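Local coordinates for uncharacterized protein (Sinorhizobium meliloti, PDB 4DNH) that is of unknown function but folds as a TIM barrel and may be related to dihydrodipicolinate synthase, a lyase, at residues I59-T64 against R97-R102; T84-M89 against V341-Q346; A119-L124 against A137-Q142; I153-S158 against E184-H189; R177-V182 against E220-K225. All coordinates share one frame; numbering follows the deposited sequence.

Contacts 3, 4 and 5 form a continuous patch on one side of the TIM barrel: contact 4 pairs two neighbouring barrel strands, with the centre of contact 3 about 12 Å away and that of contact 5 about 10 Å away. Contact 2 joins the loop after strand 77-80 to a later loop and reaches contact 3 through a salt bridge, Arg87 NE to Asp122 OD2 at 2.7 Å. Contact 1 packs two helices, and its centre lies about 29 Å from that of contact 5. A bound glycerol, probably from the crystallisation liquor, lies about 4 Å from the His189 side chain of contact 4 and may mark a pocket in the barrel.

Contact 1 (I59-T64 against R97-R102); sequences IDWERT and RELIRR
Trp61 and Leu99 mark the nearest backbone approach, their CA atoms 8.1 Å apart, where the first turn of helix 61-73 faces the middle of helix 93-108. The gap is wide enough for an indole, and Trp61 fills it. Over one face of its ring lies the guanidinium of Arg102, nearly flat, the planes tilted by 20°; Arg102 CZ stands 3.8 Å from the centroid of the five-membered ring, almost on the ring normal. The Arg102 chain bends at chi2 (-96°), which turns CD aside early in the chain. Arg102 NH2 comes 3.4 Å from Trp61 NE1, but both are donors, and the pair stacks without bonding. Ile59 CG2 sits over the opposite face, toward its rim. At the six-membered end, Glu98 CG lies 3.6 Å from Trp61 CH2, and Leu99 CB meets the ring edge in plane, 3.9 Å from CZ3. Deeper in, Thr64 CG2 touches Leu99 CD1 at 3.7 Å. Glu98 OE2 accepts a salt-bridge hydrogen bond from Arg102 NE at 2.9 Å, from above the carboxylate plane, and Glu98 also salt-bridges Arg101. A stacked cation held at NE by a shared carboxylate probably has its charge partly offset, and its rotation would be limited.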
# COMPACT_ATOMS: atom_id res chain seq x y z
N ILE A 59 8.15 3.15 -17.07
CA ILE A 59 7.58 4.01 -16.04
C ILE A 59 7.60 5.48 -16.45
O ILE A 59 8.56 5.95 -17.07
CB ILE A 59 8.31 3.81 -14.69
CG1 ILE A 59 8.10 2.37 -14.18
CG2 ILE A 59 7.86 4.83 -13.64
CD1 ILE A 59 9.04 1.93 -13.08
N ASP A 60 6.54 6.19 -16.13
CA ASP A 60 6.54 7.63 -16.28
C ASP A 60 7.05 8.23 -14.96
O ASP A 60 6.29 8.37 -14.01
CB ASP A 60 5.12 8.10 -16.59
CG ASP A 60 5.03 9.60 -16.76
OD1 ASP A 60 6.03 10.30 -16.52
OD2 ASP A 60 3.95 10.08 -17.13
N TRP A 61 8.33 8.56 -14.90
CA TRP A 61 8.91 9.13 -13.66
C TRP A 61 8.28 10.40 -13.17
O TRP A 61 8.01 10.55 -11.98
CB TRP A 61 10.40 9.29 -13.83
CG TRP A 61 11.03 7.97 -14.16
CD1 TRP A 61 11.55 7.55 -15.38
CD2 TRP A 61 11.18 6.81 -13.26
NE1 TRP A 61 12.04 6.26 -15.28
CE2 TRP A 61 11.83 5.76 -14.04
CE3 TRP A 61 10.87 6.57 -11.93
CZ2 TRP A 61 12.13 4.53 -13.50
CZ3 TRP A 61 11.18 5.32 -11.39
CH2 TRP A 61 11.79 4.32 -12.16
N GLU A 62 8.04 11.34 -14.08
CA GLU A 62 7.47 12.63 -13.74
C GLU A 62 6.11 12.43 -13.08
O GLU A 62 5.86 12.93 -11.98
CB GLU A 62 7.37 13.51 -14.99
CG GLU A 62 7.04 14.97 -14.72
CD GLU A 62 5.57 15.33 -14.93
OE1 GLU A 62 4.70 14.43 -14.97
OE2 GLU A 62 5.27 16.55 -15.05
N ARG A 63 5.24 11.66 -13.73
CA ARG A 63 3.93 11.42 -13.17
C ARG A 63 3.98 10.60 -11.87
O ARG A 63 3.22 10.88 -10.94
CB ARG A 63 3.05 10.76 -14.22
CG ARG A 63 1.59 11.18 -14.15
CD ARG A 63 1.30 12.41 -15.00
NE ARG A 63 1.94 13.62 -14.50
CZ ARG A 63 1.50 14.37 -13.49
NH1 ARG A 63 0.39 14.06 -12.83
NH2 ARG A 63 2.18 15.46 -13.13
N THR A 64 4.87 9.62 -11.79
CA THR A 64 5.04 8.81 -10.57
C THR A 64 5.52 9.65 -9.40
O THR A 64 4.95 9.58 -8.31
CB THR A 64 6.00 7.63 -10.81
OG1 THR A 64 5.44 6.76 -11.80
CG2 THR A 64 6.26 6.85 -9.55
N ARG A 97 14.55 -0.38 -7.30
CA ARG A 97 15.76 0.32 -6.87
C ARG A 97 15.80 1.74 -7.47
O ARG A 97 16.09 2.72 -6.77
CB ARG A 97 16.98 -0.49 -7.29
CG ARG A 97 18.31 0.04 -6.76
CD ARG A 97 19.48 -0.51 -7.55
NE ARG A 97 20.75 -0.03 -6.99
CZ ARG A 97 21.74 -0.80 -6.57
NH1 ARG A 97 21.65 -2.13 -6.66
NH2 ARG A 97 22.84 -0.25 -6.06
N GLU A 98 15.47 1.87 -8.75
CA GLU A 98 15.48 3.17 -9.39
C GLU A 98 14.40 4.08 -8.80
O GLU A 98 14.64 5.26 -8.57
CB GLU A 98 15.37 3.03 -10.90
CG GLU A 98 15.36 4.33 -11.70
CD GLU A 98 16.69 5.08 -11.69
OE1 GLU A 98 17.59 4.78 -10.86
OE2 GLU A 98 16.84 5.99 -12.54
N LEU A 99 13.23 3.52 -8.50
CA LEU A 99 12.14 4.31 -7.95
C LEU A 99 12.51 4.80 -6.55
O LEU A 99 12.30 5.96 -6.20
CB LEU A 99 10.86 3.50 -7.93
CG LEU A 99 9.59 4.09 -7.33
CD1 LEU A 99 9.29 5.48 -7.88
CD2 LEU A 99 8.44 3.13 -7.63
N ILE A 100 13.10 3.90 -5.78
CA ILE A 100 13.62 4.24 -4.47
C ILE A 100 14.65 5.38 -4.56
O ILE A 100 14.55 6.36 -3.84
CB ILE A 100 14.17 2.99 -3.75
CG1 ILE A 100 12.99 2.07 -3.37
CG2 ILE A 100 14.99 3.39 -2.53
CD1 ILE A 100 13.37 0.74 -2.76
N ARG A 101 15.62 5.25 -5.46
CA ARG A 101 16.64 6.28 -5.70
C ARG A 101 16.05 7.66 -6.05
O ARG A 101 16.39 8.66 -5.42
CB ARG A 101 17.62 5.80 -6.77
CG ARG A 101 18.78 6.73 -7.04
CD ARG A 101 19.38 6.46 -8.41
NE ARG A 101 19.83 7.71 -9.01
CZ ARG A 101 19.30 8.30 -10.08
NH1 ARG A 101 18.28 7.75 -10.73
NH2 ARG A 101 19.81 9.44 -10.51
N ARG A 102 15.17 7.72 -7.05
CA ARG A 102 14.50 8.98 -7.42
C ARG A 102 13.68 9.57 -6.26
O ARG A 102 13.81 10.76 -5.97
CB ARG A 102 13.57 8.80 -8.61
CG ARG A 102 14.14 7.96 -9.72
CD ARG A 102 14.76 8.82 -10.78
NE ARG A 102 14.90 8.08 -12.03
CZ ARG A 102 14.67 8.60 -13.23
NH1 ARG A 102 14.26 9.86 -13.34
NH2 ARG A 102 14.85 7.84 -14.31

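Contact 2 (T84-M89 against V341-Q346); sequences TAQRGM and VMIGGQ
Gln86 spans the gap to Ile343, and its side chain can be followed atom by atom. CB lies 3.8 Å from the backbone O of Met89, within its own loop. CG is anti to the carbonyl carbon (chi1 -75°), and beyond it the chain runs extended, carrying the amide toward the second loop. CD approaches Ile343 CB at 4.0 Å. At the tip the two branches part. NE2 donates to Ile343 O at 2.8 Å with a bent N-H...O angle of 139°; the acceptor is close to the amide plane, while the donor stands well above the carbonyl plane. NE2 also lies 3.8 Å from Ile343 CG2, so a branched aliphatic side chain packs beside the polar bond. OE1 binds a water at 2.9 Å, and that water accepts a weak bond from Ile343 N. A glutamine suits this place because its two ends can serve a carbonyl and, through water, an N-H of the same residue. Gln86 opens a type II beta turn closed by Met89, with Gly88 taking the positive phi that favours glycine. The turn belongs to the loop after strand 77-80, on the side of a TIM barrel where the active site usually lies, whereas 341-346 belongs to chain beyond the eight barrel strands. Met89, modelled as selenomethionine, lays CE 3.7 Å from Gln346 CD.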
# COMPACT_ATOMS: atom_id res chain seq x y z
N THR A 84 1.77 -2.04 -3.33
CA THR A 84 0.94 -1.15 -4.17
C THR A 84 1.66 -0.67 -5.43
O THR A 84 1.03 -0.34 -6.43
CB THR A 84 0.40 0.08 -3.39
OG1 THR A 84 -0.24 -0.37 -2.20
CG2 THR A 84 -0.61 0.85 -4.21
N ALA A 85 2.99 -0.61 -5.38
CA ALA A 85 3.75 -0.16 -6.56
C ALA A 85 4.03 -1.37 -7.44
O ALA A 85 4.83 -1.30 -8.35
CB ALA A 85 5.03 0.54 -6.16
N GLN A 86 3.35 -2.47 -7.11
CA GLN A 86 3.32 -3.70 -7.91
C GLN A 86 4.59 -4.50 -7.81
O GLN A 86 4.88 -5.32 -8.68
CB GLN A 86 2.92 -3.44 -9.38
CG GLN A 86 1.44 -3.17 -9.54
CD GLN A 86 1.08 -2.53 -10.87
OE1 GLN A 86 0.94 -1.30 -10.97
NE2 GLN A 86 0.93 -3.35 -11.90
N ARG A 87 5.33 -4.25 -6.72
CA ARG A 87 6.54 -4.98 -6.35
C ARG A 87 6.30 -6.50 -6.41
O ARG A 87 5.27 -6.99 -5.90
CB ARG A 87 6.97 -4.57 -4.94
CG ARG A 87 8.35 -5.05 -4.52
CD ARG A 87 9.44 -4.18 -5.13
NE ARG A 87 10.75 -4.50 -4.58
CZ ARG A 87 11.35 -3.84 -3.59
NH1 ARG A 87 12.54 -4.24 -3.18
NH2 ARG A 87 10.77 -2.77 -3.02
N GLY A 88 7.22 -7.23 -7.02
CA GLY A 88 7.08 -8.70 -7.14
C GLY A 88 6.02 -9.20 -8.13
O GLY A 88 5.96 -10.39 -8.42
N MSE A 89 5.20 -8.29 -8.66
CA MSE A 89 4.07 -8.61 -9.52
C MSE A 89 3.98 -7.59 -10.64
O MSE A 89 2.93 -6.96 -10.89
CB MSE A 89 2.80 -8.68 -8.65
CG MSE A 89 1.75 -9.65 -9.22
SE MSE A 89 -0.00 -9.46 -8.32
CE MSE A 89 -1.17 -8.85 -9.78
N VAL A 341 -3.28 2.96 -18.06
CA VAL A 341 -2.35 1.92 -18.52
C VAL A 341 -1.49 1.63 -17.32
O VAL A 341 -1.04 2.55 -16.64
CB VAL A 341 -1.50 2.40 -19.73
CG1 VAL A 341 -0.41 1.39 -20.08
CG2 VAL A 341 -2.39 2.64 -20.94
N MSE A 342 -1.32 0.35 -17.00
CA MSE A 342 -0.56 -0.02 -15.79
C MSE A 342 0.61 -0.91 -16.11
O MSE A 342 0.59 -1.66 -17.10
CB MSE A 342 -1.46 -0.77 -14.84
CG MSE A 342 -2.63 0.06 -14.32
SE MSE A 342 -3.62 -0.98 -12.94
CE MSE A 342 -5.24 0.12 -13.03
N ILE A 343 1.64 -0.85 -15.27
CA ILE A 343 2.67 -1.89 -15.26
C ILE A 343 1.97 -3.25 -15.28
O ILE A 343 0.90 -3.42 -14.67
CB ILE A 343 3.50 -1.82 -13.97
CG1 ILE A 343 4.49 -0.68 -14.04
CG2 ILE A 343 4.25 -3.13 -13.76
CD1 ILE A 343 5.15 -0.45 -12.70
N GLY A 344 2.55 -4.21 -15.98
CA GLY A 344 2.00 -5.55 -16.05
C GLY A 344 0.72 -5.63 -16.86
O GLY A 344 0.18 -6.72 -17.03
N GLY A 345 0.21 -4.50 -17.35
CA GLY A 345 -1.00 -4.53 -18.18
C GLY A 345 -2.25 -4.80 -17.37
O GLY A 345 -3.26 -5.29 -17.86
N GLN A 346 -2.19 -4.43 -16.10
CA GLN A 346 -3.26 -4.74 -15.19
C GLN A 346 -4.50 -3.84 -15.21
O GLN A 346 -5.42 -4.04 -14.40
CB GLN A 346 -2.68 -4.88 -13.78
CG GLN A 346 -1.90 -6.17 -13.66
CD GLN A 346 -1.12 -6.25 -12.38
OE1 GLN A 346 -0.02 -6.81 -12.36
NE2 GLN A 346 -1.67 -5.72 -11.31
O HOH W 1 0.70 1.02 -12.72

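Contact 3 (A119-L124 against A137-Q142); sequences AGTDHL and AAYESQ
Gln142 grips the 119-124 loop with both ends of its amide. OE1 accepts from Gly120 N at 2.7 Å, the donor lying above the carbonyl plane. NE2 spends its two hydrogens on Asp122 OD1 and His123 ND1, each at 3.0 Å. The histidine bond is nearly straight at 165° and lies close to both the ring and amide planes, whereas the carboxylate is met from above. Glutamine fits because it can accept and donate at once. His123 CG sits between the backbone N and the carbonyl carbon (chi1 66°), and the imidazole edge faces the helix, with CE1 3.4 Å from Ala138 O. Ala138, small enough to let the loop come close, offers CB to Thr121 OG1 at 3.5 Å and to Leu124 CD2 at 4.0 Å. The contact closes a beta-alpha unit of the TIM barrel: strand 115-119 runs into this loop, whose Thr121-Leu124 part is a type I beta turn, and helix 132-148 packs back on it. Thr121 OG1 lies over one face of the Tyr139 ring, toward its rim. Farther out, Arg87 holds the other oxygen of Asp122, Tyr139 OH bonds Met156 O, and the Trp93 ring meets that of His123.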
# COMPACT_ATOMS: atom_id res chain seq x y z
N ALA A 119 12.60 -3.16 1.14
CA ALA A 119 13.80 -3.97 0.89
C ALA A 119 13.47 -5.45 1.04
O ALA A 119 12.88 -5.88 2.05
CB ALA A 119 14.91 -3.59 1.84
N GLY A 120 13.84 -6.24 0.04
CA GLY A 120 13.47 -7.64 0.05
C GLY A 120 14.44 -8.54 -0.66
O GLY A 120 15.65 -8.33 -0.65
N THR A 121 13.86 -9.54 -1.31
CA THR A 121 14.58 -10.65 -1.89
C THR A 121 14.16 -10.84 -3.37
O THR A 121 14.70 -11.68 -4.08
CB THR A 121 14.31 -11.90 -1.03
OG1 THR A 121 15.46 -12.18 -0.22
CG2 THR A 121 13.94 -13.11 -1.88
N ASP A 122 13.20 -10.02 -3.81
CA ASP A 122 12.54 -10.17 -5.11
C ASP A 122 13.42 -10.36 -6.37
O ASP A 122 12.91 -10.70 -7.43
CB ASP A 122 11.47 -9.09 -5.34
CG ASP A 122 11.96 -7.68 -4.99
OD1 ASP A 122 12.62 -7.49 -3.95
OD2 ASP A 122 11.65 -6.75 -5.75
N HIS A 123 14.74 -10.15 -6.26
CA HIS A 123 15.62 -10.44 -7.39
C HIS A 123 16.09 -11.89 -7.41
O HIS A 123 16.88 -12.28 -8.27
CB HIS A 123 16.81 -9.49 -7.43
CG HIS A 123 17.74 -9.64 -6.26
ND1 HIS A 123 17.48 -9.11 -5.06
CD2 HIS A 123 18.96 -10.30 -6.14
CE1 HIS A 123 18.48 -9.41 -4.21
NE2 HIS A 123 19.38 -10.14 -4.88
N LEU A 124 15.59 -12.69 -6.47
CA LEU A 124 16.01 -14.07 -6.32
C LEU A 124 14.83 -15.04 -6.48
O LEU A 124 13.88 -15.00 -5.71
CB LEU A 124 16.66 -14.27 -4.95
CG LEU A 124 17.15 -15.67 -4.56
CD1 LEU A 124 18.20 -16.17 -5.55
CD2 LEU A 124 17.71 -15.65 -3.14
N ALA A 137 22.29 -12.93 1.52
CA ALA A 137 22.98 -12.13 0.51
C ALA A 137 21.98 -11.25 -0.25
O ALA A 137 22.23 -10.07 -0.49
CB ALA A 137 23.78 -13.03 -0.43
N ALA A 138 20.83 -11.83 -0.59
CA ALA A 138 19.78 -11.10 -1.28
C ALA A 138 19.27 -9.91 -0.45
O ALA A 138 19.24 -8.78 -0.95
CB ALA A 138 18.65 -12.05 -1.64
N TYR A 139 18.91 -10.15 0.81
CA TYR A 139 18.50 -9.08 1.73
C TYR A 139 19.56 -7.98 1.87
O TYR A 139 19.26 -6.80 1.70
CB TYR A 139 18.19 -9.62 3.12
CG TYR A 139 16.76 -10.04 3.33
CD1 TYR A 139 15.72 -9.11 3.24
CD2 TYR A 139 16.44 -11.35 3.62
CE1 TYR A 139 14.40 -9.50 3.42
CE2 TYR A 139 15.13 -11.75 3.82
CZ TYR A 139 14.11 -10.83 3.72
OH TYR A 139 12.82 -11.26 3.91
N GLU A 140 20.78 -8.37 2.20
CA GLU A 140 21.81 -7.36 2.43
C GLU A 140 22.12 -6.56 1.16
O GLU A 140 22.42 -5.36 1.24
CB GLU A 140 23.06 -7.93 3.11
CG GLU A 140 23.92 -8.90 2.31
CD GLU A 140 25.04 -9.50 3.15
OE1 GLU A 140 26.21 -9.05 3.00
OE2 GLU A 140 24.76 -10.40 3.98
N SER A 141 22.02 -7.21 0.00
CA SER A 141 22.26 -6.54 -1.27
C SER A 141 21.30 -5.36 -1.43
O SER A 141 21.73 -4.23 -1.69
CB SER A 141 22.12 -7.54 -2.42
OG SER A 141 22.42 -6.95 -3.67
N GLN A 142 20.01 -5.62 -1.25
CA GLN A 142 18.98 -4.58 -1.38
C GLN A 142 19.05 -3.57 -0.25
O GLN A 142 18.93 -2.36 -0.49
CB GLN A 142 17.58 -5.18 -1.45
CG GLN A 142 17.35 -6.20 -2.55
CD GLN A 142 15.88 -6.31 -2.93
OE1 GLN A 142 15.01 -5.65 -2.34
NE2 GLN A 142 15.59 -7.16 -3.90

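Contact 4 (I153-S158 against E184-H189); sequences IILMAS and EPVIIH
Ile154 pairs with Ile187 and Leu155 with Ile188, in parallel register, and the two strands run 27° from exactly parallel. Three backbone hydrogen bonds join them. Ile187 N donates to Ile153 O at 3.3 Å, Leu155 N to Ile187 O at 2.7 Å, and His189 N to Leu155 O at 2.9 Å, so Ile187 is bonded through both its N-H and its carbonyl. A CA-H...O contact adds to the ladder, with Ile154 CA 3.3 Å from Ile187 O. Two waters extend it: one bridges Ile153 O and Pro185 O, the other Leu155 O and His189 O. Each donates to one carbonyl that already takes a strand N-H and to one, Pro185 O or His189 O, that takes none from the facing segment. Strands 153-155 and 186-191 are the fourth and fifth of the eight-stranded parallel barrel, linked through helices 159-164 and 168-181 in a beta-alpha-beta crossover. Apolar contacts sort by face. Leu155 and Ile188 point toward the surrounding helices, Leu155 meeting Tyr175 and Val178, and Ile188 meeting Leu179. Leu155 CB also packs on Val186 CG1 at 3.7 Å, and Ile153 CG2 on Val186 CG2 at 3.6 Å. Beta-branched residues suit such strands, since their bulk close to the backbone favours extended conformations. On the other face Ile154 and Ile187 lie side by side, and His189 CB comes 4.2 Å from Ile154 CG2. As for polar side chains, His189 NE2 makes a weak hydrogen bond to Ser232 OG, while Ser158 OG caps the next helix at Leu161 N.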
# COMPACT_ATOMS: atom_id res chain seq x y z
N ILE A 153 14.32 1.59 5.87
CA ILE A 153 13.88 0.35 5.25
C ILE A 153 12.54 -0.14 5.77
O ILE A 153 12.25 -0.03 6.96
CB ILE A 153 14.93 -0.77 5.49
CG1 ILE A 153 16.13 -0.58 4.57
CG2 ILE A 153 14.33 -2.16 5.28
CD1 ILE A 153 17.27 0.14 5.24
N ILE A 154 11.73 -0.67 4.86
CA ILE A 154 10.58 -1.50 5.21
C ILE A 154 11.00 -2.89 4.78
O ILE A 154 11.22 -3.13 3.60
CB ILE A 154 9.32 -1.13 4.42
CG1 ILE A 154 8.83 0.26 4.81
CG2 ILE A 154 8.22 -2.15 4.69
CD1 ILE A 154 7.82 0.85 3.86
N LEU A 155 11.14 -3.79 5.75
CA LEU A 155 11.71 -5.08 5.46
C LEU A 155 10.63 -6.04 4.96
O LEU A 155 9.77 -6.48 5.73
CB LEU A 155 12.44 -5.63 6.69
CG LEU A 155 13.29 -6.87 6.48
CD1 LEU A 155 14.40 -6.58 5.48
CD2 LEU A 155 13.87 -7.32 7.81
N MSE A 156 10.69 -6.33 3.67
CA MSE A 156 9.64 -7.10 3.01
C MSE A 156 9.82 -8.58 3.23
O MSE A 156 10.94 -9.06 3.50
CB MSE A 156 9.65 -6.74 1.53
CG MSE A 156 9.03 -5.35 1.37
SE MSE A 156 9.09 -4.81 -0.52
CE MSE A 156 7.29 -5.40 -1.07
N ALA A 157 8.72 -9.32 3.13
CA ALA A 157 8.74 -10.77 3.23
C ALA A 157 9.38 -11.32 1.97
O ALA A 157 9.37 -10.66 0.93
CB ALA A 157 7.34 -11.32 3.41
N SER A 158 9.95 -12.51 2.06
CA SER A 158 10.79 -13.06 1.01
C SER A 158 10.21 -14.36 0.41
O SER A 158 9.96 -15.35 1.12
CB SER A 158 12.21 -13.26 1.55
OG SER A 158 12.95 -14.25 0.87
N GLU A 184 19.48 1.32 10.72
CA GLU A 184 18.43 2.11 11.37
C GLU A 184 17.19 1.24 11.61
O GLU A 184 17.00 0.21 10.92
CB GLU A 184 18.05 3.33 10.50
CG GLU A 184 19.10 4.44 10.45
CD GLU A 184 19.18 5.25 11.73
OE1 GLU A 184 18.12 5.54 12.33
OE2 GLU A 184 20.30 5.62 12.14
N PRO A 185 16.34 1.63 12.58
CA PRO A 185 15.08 0.91 12.79
C PRO A 185 14.31 0.66 11.49
O PRO A 185 14.31 1.48 10.59
CB PRO A 185 14.31 1.83 13.73
CG PRO A 185 15.39 2.44 14.58
CD PRO A 185 16.57 2.62 13.66
N VAL A 186 13.68 -0.50 11.45
CA VAL A 186 13.03 -1.07 10.29
C VAL A 186 11.53 -1.27 10.58
O VAL A 186 11.12 -1.38 11.75
CB VAL A 186 13.72 -2.42 9.98
CG1 VAL A 186 12.74 -3.55 9.70
CG2 VAL A 186 14.74 -2.27 8.87
N ILE A 187 10.71 -1.27 9.54
CA ILE A 187 9.33 -1.67 9.66
C ILE A 187 9.19 -3.03 8.98
O ILE A 187 9.39 -3.15 7.77
CB ILE A 187 8.38 -0.67 8.97
CG1 ILE A 187 8.40 0.68 9.67
CG2 ILE A 187 6.96 -1.24 8.94
CD1 ILE A 187 7.74 1.78 8.87
N ILE A 188 8.86 -4.04 9.77
CA ILE A 188 8.74 -5.40 9.27
C ILE A 188 7.38 -5.58 8.61
O ILE A 188 6.34 -5.18 9.14
CB ILE A 188 8.93 -6.44 10.38
CG1 ILE A 188 10.39 -6.46 10.83
CG2 ILE A 188 8.48 -7.83 9.92
CD1 ILE A 188 10.71 -7.48 11.90
N HIS A 189 7.39 -6.21 7.45
CA HIS A 189 6.16 -6.41 6.73
C HIS A 189 5.77 -7.87 6.65
O HIS A 189 6.49 -8.71 6.10
CB HIS A 189 6.28 -5.78 5.36
CG HIS A 189 5.00 -5.79 4.58
ND1 HIS A 189 4.97 -5.65 3.25
CD2 HIS A 189 3.68 -5.95 4.99
CE1 HIS A 189 3.70 -5.71 2.82
NE2 HIS A 189 2.91 -5.89 3.89
O HOH W 2 12.08 2.05 8.96
O HOH W 3 9.36 -9.27 6.46

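Contact 5 (R177-V182 against E220-K225); sequences RVLSQV and EAHAAK
Lys225 reaches across to the backbone of Leu179 and Val182 and gives up more surface than any other residue here. Its NZ donates to Val182 O at 2.7 Å and to Leu179 O at 2.9 Å, with a weak third bond to Ser180 O at 3.3 Å. The chain bends at chi2 (83°) and again at chi4 (-55°), the second bend bringing NZ in among the three carbonyls. These oxygens lie where helix 168-181 runs out and carbonyls lack the N-H partners of a further turn; a lysine suits the place, and its charge would probably be favoured by the negative end of the helix dipole. Leu179, next in buried area, sets its CB over one face of the His222 imidazole, a CH-pi contact 4.2 Å from the ring centroid, and its CD1 lies 3.8 Å from His222 CB. His222, the residue at which the chain leaves helix 208-221, thus offers a flat surface to an aliphatic neighbour. Leu179 also packs on Val186 and Ile188, and the backbone of Lys225 bonds to Val186. Neighbouring outer helices of a TIM barrel joined in this way, each about to turn into its strand, meet at the alpha-beta loops, at the end of the barrel where the strands begin.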
# COMPACT_ATOMS: atom_id res chain seq x y z
N ARG A 177 20.24 -12.25 11.53
CA ARG A 177 21.37 -11.63 10.85
C ARG A 177 20.97 -10.31 10.21
O ARG A 177 21.62 -9.29 10.44
CB ARG A 177 22.03 -12.57 9.83
CG ARG A 177 23.45 -12.12 9.45
CD ARG A 177 24.38 -13.27 9.13
NE ARG A 177 24.59 -14.15 10.29
CZ ARG A 177 25.14 -15.36 10.24
NH1 ARG A 177 25.55 -15.87 9.08
NH2 ARG A 177 25.28 -16.08 11.35
N VAL A 178 19.90 -10.32 9.44
CA VAL A 178 19.40 -9.13 8.78
C VAL A 178 19.24 -7.96 9.76
O VAL A 178 19.83 -6.89 9.54
CB VAL A 178 18.08 -9.40 8.00
CG1 VAL A 178 17.46 -8.10 7.50
CG2 VAL A 178 18.33 -10.34 6.83
N LEU A 179 18.50 -8.16 10.84
CA LEU A 179 18.18 -7.07 11.77
C LEU A 179 19.35 -6.58 12.61
O LEU A 179 19.39 -5.42 12.98
CB LEU A 179 17.01 -7.43 12.68
CG LEU A 179 15.61 -7.39 12.06
CD1 LEU A 179 14.60 -8.02 13.01
CD2 LEU A 179 15.21 -5.97 11.69
N SER A 180 20.30 -7.47 12.92
CA SER A 180 21.50 -7.04 13.64
C SER A 180 22.43 -6.25 12.72
O SER A 180 23.33 -5.56 13.19
CB SER A 180 22.23 -8.22 14.27
OG SER A 180 22.81 -9.05 13.27
N GLN A 181 22.20 -6.35 11.41
CA GLN A 181 23.05 -5.66 10.43
C GLN A 181 22.43 -4.43 9.75
O GLN A 181 23.10 -3.74 8.99
CB GLN A 181 23.57 -6.65 9.40
CG GLN A 181 24.80 -7.40 9.88
CD GLN A 181 25.56 -8.05 8.74
OE1 GLN A 181 25.89 -7.40 7.74
NE2 GLN A 181 25.85 -9.34 8.89
N VAL A 182 21.15 -4.15 10.02
CA VAL A 182 20.53 -2.93 9.50
C VAL A 182 21.18 -1.76 10.24
O VAL A 182 21.70 -1.95 11.34
CB VAL A 182 19.00 -2.88 9.70
CG1 VAL A 182 18.36 -1.89 8.75
CG2 VAL A 182 18.38 -4.24 9.46
N GLU A 220 10.66 -9.03 19.74
CA GLU A 220 11.23 -8.98 21.10
C GLU A 220 12.76 -8.99 21.02
O GLU A 220 13.42 -8.11 21.58
CB GLU A 220 10.72 -10.13 21.97
CG GLU A 220 9.40 -9.85 22.68
CD GLU A 220 8.79 -11.08 23.35
OE1 GLU A 220 9.54 -12.02 23.71
OE2 GLU A 220 7.55 -11.12 23.53
N ALA A 221 13.30 -9.95 20.26
CA ALA A 221 14.74 -10.13 20.12
C ALA A 221 15.47 -8.91 19.55
O ALA A 221 16.61 -8.65 19.92
CB ALA A 221 15.05 -11.36 19.27
N HIS A 222 14.83 -8.18 18.64
CA HIS A 222 15.48 -7.02 18.02
C HIS A 222 14.65 -5.75 18.09
O HIS A 222 14.60 -4.98 17.13
CB HIS A 222 15.88 -7.33 16.57
CG HIS A 222 16.70 -8.58 16.41
ND1 HIS A 222 18.03 -8.62 16.65
CD2 HIS A 222 16.34 -9.88 16.01
CE1 HIS A 222 18.50 -9.86 16.42
NE2 HIS A 222 17.46 -10.63 16.03
N ALA A 223 14.03 -5.51 19.25
CA ALA A 223 13.10 -4.38 19.44
C ALA A 223 13.65 -2.99 19.06
O ALA A 223 12.96 -2.20 18.38
CB ALA A 223 12.57 -4.37 20.86
N ALA A 224 14.89 -2.70 19.48
CA ALA A 224 15.56 -1.43 19.16
C ALA A 224 15.76 -1.24 17.65
O ALA A 224 15.72 -0.12 17.15
CB ALA A 224 16.89 -1.32 19.90
N LYS A 225 15.96 -2.34 16.94
CA LYS A 225 16.11 -2.32 15.49
C LYS A 225 14.80 -2.37 14.71
O LYS A 225 14.82 -2.45 13.49
CB LYS A 225 17.04 -3.45 15.03
CG LYS A 225 18.31 -2.97 14.35
CD LYS A 225 19.40 -2.59 15.34
CE LYS A 225 20.66 -2.14 14.60
NZ LYS A 225 21.13 -3.18 13.63